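Local coordinates for lectin (Pleurotus ostreatus, PDB 6T0Q), which probably binds galactose and N-acetylgalactosamine on glycans through calcium-containing sites in carbohydrate-binding-module-like beta domains, at residues L195-V207 / E331-W344. Residues are numbered along the deposited sequence; the frame is centred on the assembly and turned at random. Where two conformers were deposited one is given.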
# COMPACT_ATOMS: atom_id res chain seq x y z
N LEU A 195 20.80 -2.23 -17.82
CA LEU A 195 19.75 -1.62 -18.62
C LEU A 195 19.15 -2.62 -19.60
O LEU A 195 17.98 -2.48 -19.99
CB LEU A 195 20.29 -0.41 -19.38
CG LEU A 195 20.58 0.79 -18.48
CD1 LEU A 195 21.14 1.93 -19.32
CD2 LEU A 195 19.32 1.22 -17.71
N ARG A 196 19.93 -3.62 -20.01
CA ARG A 196 19.37 -4.80 -20.64
C ARG A 196 18.22 -5.33 -19.80
O ARG A 196 18.35 -5.47 -18.58
CB ARG A 196 20.46 -5.86 -20.80
CG ARG A 196 19.98 -7.17 -21.41
CD ARG A 196 21.12 -8.19 -21.43
NE ARG A 196 22.33 -7.67 -22.06
CZ ARG A 196 22.73 -8.00 -23.28
NH1 ARG A 196 22.01 -8.85 -24.01
NH2 ARG A 196 23.85 -7.48 -23.78
N GLY A 197 17.08 -5.58 -20.43
CA GLY A 197 15.87 -5.93 -19.71
C GLY A 197 14.94 -4.76 -19.44
O GLY A 197 13.79 -4.99 -19.06
N SER A 198 15.40 -3.53 -19.63
CA SER A 198 14.56 -2.35 -19.49
C SER A 198 14.24 -1.78 -20.87
O SER A 198 14.80 -2.19 -21.89
CB SER A 198 15.25 -1.29 -18.62
OG SER A 198 15.55 -1.83 -17.34
N ASN A 199 13.31 -0.82 -20.90
CA ASN A 199 12.85 -0.22 -22.14
C ASN A 199 12.94 1.29 -22.09
O ASN A 199 12.69 1.91 -21.05
CB ASN A 199 11.38 -0.57 -22.46
CG ASN A 199 11.13 -2.05 -22.43
OD1 ASN A 199 11.37 -2.74 -23.42
ND2 ASN A 199 10.64 -2.55 -21.30
N TRP A 200 13.28 1.90 -23.22
CA TRP A 200 13.00 3.31 -23.40
C TRP A 200 11.50 3.50 -23.52
O TRP A 200 10.85 2.83 -24.33
CB TRP A 200 13.70 3.84 -24.64
CG TRP A 200 15.20 3.75 -24.63
CD1 TRP A 200 15.97 2.73 -25.13
CD2 TRP A 200 16.12 4.73 -24.13
NE1 TRP A 200 17.31 3.02 -24.97
CE2 TRP A 200 17.42 4.24 -24.36
CE3 TRP A 200 15.96 5.98 -23.52
CZ2 TRP A 200 18.56 4.96 -24.00
CZ3 TRP A 200 17.10 6.69 -23.16
CH2 TRP A 200 18.38 6.18 -23.40
N ILE A 201 10.93 4.38 -22.70
CA ILE A 201 9.50 4.68 -22.76
C ILE A 201 9.31 6.17 -22.99
O ILE A 201 10.22 6.98 -22.80
CB ILE A 201 8.74 4.23 -21.49
CG1 ILE A 201 9.23 4.98 -20.24
CG2 ILE A 201 8.85 2.71 -21.30
CD1 ILE A 201 8.43 4.65 -18.96
N TRP A 202 8.10 6.53 -23.42
CA TRP A 202 7.70 7.92 -23.55
C TRP A 202 6.17 7.96 -23.53
O TRP A 202 5.52 6.93 -23.38
CB TRP A 202 8.27 8.55 -24.83
CG TRP A 202 8.40 10.06 -24.77
CD1 TRP A 202 7.63 10.98 -25.44
CD2 TRP A 202 9.35 10.81 -24.00
NE1 TRP A 202 8.07 12.25 -25.14
CE2 TRP A 202 9.11 12.17 -24.25
CE3 TRP A 202 10.39 10.45 -23.12
CZ2 TRP A 202 9.87 13.19 -23.66
CZ3 TRP A 202 11.14 11.45 -22.54
CH2 TRP A 202 10.88 12.81 -22.81
N THR A 203 5.61 9.16 -23.67
CA THR A 203 4.18 9.25 -23.93
C THR A 203 3.90 8.84 -25.37
O THR A 203 4.81 8.73 -26.21
CB THR A 203 3.66 10.66 -23.66
OG1 THR A 203 4.64 11.62 -24.06
CG2 THR A 203 3.36 10.84 -22.18
N SER A 204 2.63 8.60 -25.67
CA SER A 204 2.26 8.01 -26.95
C SER A 204 2.29 9.00 -28.11
O SER A 204 1.99 8.59 -29.24
CB SER A 204 0.87 7.36 -26.83
OG SER A 204 -0.10 8.30 -26.43
N ASP A 205 2.65 10.27 -27.88
CA ASP A 205 2.94 11.18 -28.99
C ASP A 205 4.33 10.94 -29.58
O ASP A 205 4.71 11.64 -30.53
CB ASP A 205 2.82 12.64 -28.53
CG ASP A 205 3.70 12.96 -27.32
OD1 ASP A 205 4.33 12.04 -26.75
OD2 ASP A 205 3.75 14.15 -26.93
N ASN A 206 5.09 9.99 -29.05
CA ASN A 206 6.38 9.60 -29.62
C ASN A 206 6.09 8.61 -30.74
O ASN A 206 5.80 7.44 -30.48
CB ASN A 206 7.27 9.00 -28.53
CG ASN A 206 8.72 8.83 -28.97
OD1 ASN A 206 8.99 8.49 -30.12
ND2 ASN A 206 9.66 9.03 -28.04
N VAL A 207 6.14 9.08 -31.99
CA VAL A 207 5.82 8.25 -33.15
C VAL A 207 6.83 8.52 -34.25
O VAL A 207 7.38 9.62 -34.37
CB VAL A 207 4.38 8.51 -33.67
CG1 VAL A 207 3.35 8.02 -32.68
CG2 VAL A 207 4.18 9.99 -33.97
N GLU A 331 -2.03 7.85 -19.03
CA GLU A 331 -2.04 6.71 -19.93
C GLU A 331 -0.93 5.72 -19.57
O GLU A 331 0.02 6.05 -18.85
CB GLU A 331 -1.86 7.17 -21.39
CG GLU A 331 -0.52 7.90 -21.63
CD GLU A 331 -0.29 8.29 -23.09
OE1 GLU A 331 -0.91 7.69 -23.99
OE2 GLU A 331 0.52 9.21 -23.34
N SER A 332 -1.06 4.50 -20.07
CA SER A 332 0.05 3.57 -20.07
C SER A 332 1.21 4.15 -20.87
O SER A 332 1.02 4.64 -21.98
CB SER A 332 -0.37 2.23 -20.68
OG SER A 332 -1.28 1.56 -19.83
N ALA A 333 2.42 4.10 -20.30
CA ALA A 333 3.59 4.54 -21.04
C ALA A 333 3.77 3.69 -22.29
O ALA A 333 3.44 2.50 -22.32
CB ALA A 333 4.85 4.45 -20.16
N LYS A 334 4.30 4.31 -23.34
CA LYS A 334 4.57 3.63 -24.60
C LYS A 334 6.01 3.14 -24.62
O LYS A 334 6.94 3.91 -24.35
CB LYS A 334 4.33 4.56 -25.79
CG LYS A 334 4.63 3.93 -27.15
CD LYS A 334 4.36 4.91 -28.28
CE LYS A 334 4.72 4.30 -29.64
NZ LYS A 334 4.37 5.20 -30.77
N ILE A 335 6.20 1.87 -24.95
CA ILE A 335 7.55 1.34 -25.14
C ILE A 335 8.06 1.81 -26.50
O ILE A 335 7.47 1.50 -27.54
CB ILE A 335 7.57 -0.19 -25.03
CG1 ILE A 335 7.43 -0.60 -23.56
CG2 ILE A 335 8.86 -0.76 -25.60
CD1 ILE A 335 7.33 -2.10 -23.35
N ILE A 336 9.13 2.60 -26.48
CA ILE A 336 9.76 3.02 -27.72
C ILE A 336 10.65 1.91 -28.26
O ILE A 336 10.68 1.65 -29.47
CB ILE A 336 10.55 4.33 -27.50
CG1 ILE A 336 9.67 5.36 -26.78
CG2 ILE A 336 11.10 4.87 -28.82
CD1 ILE A 336 8.30 5.64 -27.46
N GLY A 337 11.38 1.23 -27.38
CA GLY A 337 12.18 0.08 -27.76
C GLY A 337 12.87 -0.50 -26.54
O GLY A 337 13.01 0.17 -25.51
N ALA A 338 13.29 -1.76 -26.66
CA ALA A 338 14.10 -2.34 -25.60
C ALA A 338 15.48 -1.68 -25.61
O ALA A 338 15.93 -1.16 -26.63
CB ALA A 338 14.24 -3.85 -25.78
N PHE A 339 16.16 -1.71 -24.46
CA PHE A 339 17.51 -1.15 -24.41
C PHE A 339 18.37 -1.77 -25.49
O PHE A 339 18.38 -2.99 -25.67
CB PHE A 339 18.16 -1.40 -23.05
CG PHE A 339 19.59 -0.90 -22.99
CD1 PHE A 339 19.85 0.46 -23.05
CD2 PHE A 339 20.65 -1.79 -22.93
CE1 PHE A 339 21.16 0.94 -23.02
CE2 PHE A 339 21.96 -1.32 -22.89
CZ PHE A 339 22.22 0.05 -22.94
N GLY A 340 19.07 -0.92 -26.25
CA GLY A 340 19.90 -1.34 -27.37
C GLY A 340 19.46 -0.77 -28.70
O GLY A 340 20.29 -0.62 -29.61
N VAL A 341 18.16 -0.47 -28.86
CA VAL A 341 17.67 0.03 -30.14
C VAL A 341 18.36 1.33 -30.53
O VAL A 341 18.75 2.14 -29.68
CB VAL A 341 16.15 0.24 -30.13
CG1 VAL A 341 15.42 -1.09 -30.02
CG2 VAL A 341 15.76 1.19 -28.98
N ALA A 342 18.51 1.53 -31.84
CA ALA A 342 18.79 2.84 -32.40
C ALA A 342 17.72 3.84 -31.95
O ALA A 342 16.57 3.46 -31.72
CB ALA A 342 18.83 2.76 -33.93
N PRO A 343 18.07 5.13 -31.83
CA PRO A 343 19.38 5.70 -32.14
C PRO A 343 20.37 5.63 -30.99
O PRO A 343 21.54 5.92 -31.23
CB PRO A 343 19.04 7.16 -32.47
CG PRO A 343 17.88 7.45 -31.55
CD PRO A 343 17.07 6.18 -31.55
N TRP A 344 19.94 5.24 -29.79
CA TRP A 344 20.85 5.31 -28.64
C TRP A 344 21.83 4.14 -28.60
O TRP A 344 22.95 4.31 -28.12
CB TRP A 344 20.04 5.38 -27.35
CG TRP A 344 18.99 6.45 -27.44
CD1 TRP A 344 19.20 7.80 -27.44
CD2 TRP A 344 17.58 6.27 -27.60
NE1 TRP A 344 18.00 8.47 -27.57
CE2 TRP A 344 16.99 7.55 -27.66
CE3 TRP A 344 16.75 5.14 -27.69
CZ2 TRP A 344 15.61 7.74 -27.81
CZ3 TRP A 344 15.38 5.33 -27.82
CH2 TRP A 344 14.82 6.62 -27.88
O HOH W 1 19.17 1.79 -26.80
O HOH W 2 1.59 6.22 -30.36
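Trp200 lies face to face with Trp344, its five-membered ring 4.1 Å between centroids from the six-membered ring of Trp344 and the planes 27° apart, while a classic beta bulge distorts the ladder beside it. In the bulge Ile336 and Gly337 both face Trp200: Ile336 N donates to Trp200 O at 2.8 Å, whereas Gly337 N reaches the same oxygen only weakly, and Trp200 N returns a bond to Gly337 O. Beyond it the antiparallel register resumes with Trp202 and Lys334 bonded both ways. Water completes the setting of the Trp200 indole, accepting from its NE1 and from Gly340 N and donating to Val341 O. Further along, Leu195 CB sits over the centre of the Phe339 ring, 3.6 Å from its centroid.

The other end is polar. Lys334, fully extended with CG anti to the backbone N (chi1 178°), runs past Ser204 to bring NZ 2.7 Å from Asn206 O. Glu331 grips Ser204 twice: OE1 takes the hydroxyl OG on its syn lone pair at 2.6 Å, and OE2 takes Ser204 N from above the carboxylate plane. Trp344 NE1 hydrogen-bonds Asp239 OD2, and Asp239 binds calcium; Trp344 is thus second shell, with Trp200 stacked on it. The bulged pairing joins the first and last strands of an antiparallel sheet, consistent with a beta-sandwich, carbohydrate-binding-module-like domain beside its calcium site.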